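PDB 3EUO: type III Pentaketide Synthase from Neurospora crassa, which probably catalyses acyl transfer and chain extension as a fungal type III polyketide synthase of the chalcone/stilbene synthase family, building pentaketide products. Local coordinates for residues K91-A96 with A207-N212. Residues are numbered along the deposited sequence; the frame is centred on the assembly and turned at random.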
loop_
_atom_site.group_PDB
_atom_site.type_symbol
_atom_site.label_atom_id
_atom_site.label_comp_id
_atom_site.label_asym_id
_atom_site.label_seq_id
_atom_site.Cartn_x
_atom_site.Cartn_y
_atom_site.Cartn_z
ATOM N N LYS A 91 9.987 -19.663 6.744
ATOM C CA LYS A 91 11.417 -19.888 6.955
ATOM C C LYS A 91 12.061 -18.750 7.734
ATOM O O LYS A 91 12.930 -18.979 8.577
ATOM C CB LYS A 91 12.134 -20.124 5.624
ATOM C CG LYS A 91 11.733 -21.447 4.966
ATOM C CD LYS A 91 12.615 -21.811 3.777
ATOM C CE LYS A 91 12.255 -21.041 2.529
ATOM N NZ LYS A 91 13.004 -21.565 1.327
ATOM N N ALA A 92 11.628 -17.525 7.448
ATOM C CA ALA A 92 12.090 -16.358 8.194
ATOM C C ALA A 92 11.691 -16.482 9.662
ATOM O O ALA A 92 12.518 -16.282 10.545
ATOM C CB ALA A 92 11.537 -15.074 7.584
ATOM N N MET A 93 10.431 -16.837 9.912
ATOM C CA MET A 93 9.931 -17.032 11.282
ATOM C C MET A 93 10.673 -18.170 11.984
ATOM O O MET A 93 11.016 -18.058 13.161
ATOM C CB MET A 93 8.416 -17.278 11.292
ATOM C CG MET A 93 7.574 -16.072 10.841
ATOM S SD MET A 93 5.797 -16.476 10.644
ATOM C CE MET A 93 5.344 -16.742 12.355
ATOM N N ALA A 94 10.926 -19.255 11.257
ATOM C CA ALA A 94 11.636 -20.416 11.808
ATOM C C ALA A 94 13.047 -20.062 12.259
ATOM O O ALA A 94 13.481 -20.469 13.341
ATOM C CB ALA A 94 11.663 -21.561 10.791
ATOM N N GLU A 95 13.761 -19.292 11.439
ATOM C CA GLU A 95 15.107 -18.861 11.793
ATOM C C GLU A 95 15.079 -17.941 13.012
ATOM O O GLU A 95 15.979 -17.993 13.851
ATOM C CB GLU A 95 15.800 -18.170 10.620
ATOM C CG GLU A 95 17.206 -17.661 10.967
ATOM C CD GLU A 95 18.027 -17.274 9.754
ATOM O OE1 GLU A 95 17.473 -16.660 8.815
ATOM O OE2 GLU A 95 19.244 -17.570 9.752
ATOM N N ALA A 96 14.040 -17.111 13.103
ATOM C CA ALA A 96 13.891 -16.149 14.196
ATOM C C ALA A 96 13.372 -16.818 15.470
ATOM O O ALA A 96 13.329 -16.195 16.527
ATOM C CB ALA A 96 12.967 -15.012 13.781
ATOM N N ALA A 207 11.315 -12.795 2.620
ATOM C CA ALA A 207 10.841 -12.206 3.867
ATOM C C ALA A 207 11.960 -12.078 4.879
ATOM O O ALA A 207 12.927 -12.843 4.850
ATOM C CB ALA A 207 9.698 -13.040 4.443
ATOM N N VAL A 208 11.834 -11.080 5.749
ATOM C CA VAL A 208 12.675 -10.971 6.933
ATOM C C VAL A 208 11.799 -10.721 8.156
ATOM O O VAL A 208 10.668 -10.240 8.042
ATOM C CB VAL A 208 13.775 -9.868 6.828
ATOM C CG1 VAL A 208 14.676 -10.104 5.606
ATOM C CG2 VAL A 208 13.168 -8.463 6.798
ATOM N N ILE A 209 12.324 -11.077 9.324
ATOM C CA ILE A 209 11.730 -10.657 10.579
ATOM C C ILE A 209 12.564 -9.510 11.118
ATOM O O ILE A 209 13.781 -9.652 11.274
ATOM C CB ILE A 209 11.713 -11.792 11.626
ATOM C CG1 ILE A 209 10.940 -13.010 11.086
ATOM C CG2 ILE A 209 11.161 -11.260 12.948
ATOM C CD1 ILE A 209 9.466 -12.716 10.724
ATOM N N LEU A 210 11.921 -8.366 11.346
ATOM C CA LEU A 210 12.577 -7.245 12.022
ATOM C C LEU A 210 12.035 -7.141 13.436
ATOM O O LEU A 210 10.823 -6.992 13.636
ATOM C CB LEU A 210 12.361 -5.920 11.285
ATOM C CG LEU A 210 13.227 -4.740 11.760
ATOM C CD1 LEU A 210 14.717 -4.959 11.434
ATOM C CD2 LEU A 210 12.743 -3.429 11.150
ATOM N N SER A 211 12.940 -7.224 14.408
ATOM C CA SER A 211 12.584 -7.127 15.821
ATOM C C SER A 211 13.096 -5.826 16.420
ATOM O O SER A 211 14.146 -5.325 16.008
ATOM C CB SER A 211 13.194 -8.308 16.589
ATOM O OG SER A 211 12.949 -8.180 17.984
ATOM N N ASN A 212 12.374 -5.296 17.411
ATOM C CA ASN A 212 12.851 -4.136 18.170
ATOM C C ASN A 212 13.577 -4.514 19.469
ATOM O O ASN A 212 13.870 -3.649 20.297
ATOM C CB ASN A 212 11.710 -3.150 18.462
ATOM C CG ASN A 212 10.764 -3.646 19.543
ATOM O OD1 ASN A 212 10.818 -4.810 19.950
ATOM N ND2 ASN A 212 9.883 -2.756 20.016
#
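In the thiolase-like fold of this chalcone/stilbene synthase relative, the C-terminal part of helix 70-96 lies on one face of the mixed sheet, over strand 204-211. The two short segments run roughly the same way, their axes 7.4 Å apart and 40° off parallel. I209 and A92 carry most of the contact. I209 directs its side chain at the helix, with CG1 anti to its own carbonyl carbon (chi1 -58°), so that the CG1-CD1 arm reaches across the helix surface to M93 while CG2 stands anti to the backbone N. CG1 sits between two alanines one helical turn apart: A92 CB is 4.1 Å from I209 CG1 and A96 CB 3.9 Å from the same carbon. The methyl groups of both alanines point toward the strand, which lets the helix backbone come close; A92 CA and V208 CA are 5.6 Å apart. A92 CB also rests against the strand backbone, 3.8 Å from A207 O, and meets the methyl group of A207. At the far end of the isoleucine arm, CD1 touches CG of M93, whose chain crosses it obliquely before bending at chi3 (69°) and heading away from the strand toward I103 and L129. No hydrogen bond links the segments. The strand is hydrogen-bonded through its backbone to its antiparallel neighbours 4-11 and 168-175, and V208 turns to the opposite face, where it meets L150 of helix 145-162. Beside this apolar interface, K91 NZ hydrogen-bonds to V10 O, and E95 OE1 accepts a hydrogen bond from L8 N, tying the helix to strand 4-11 as well. A92 O accepts the helical bond from A96 N and, at 3.7 Å, also lies against I209 CG1.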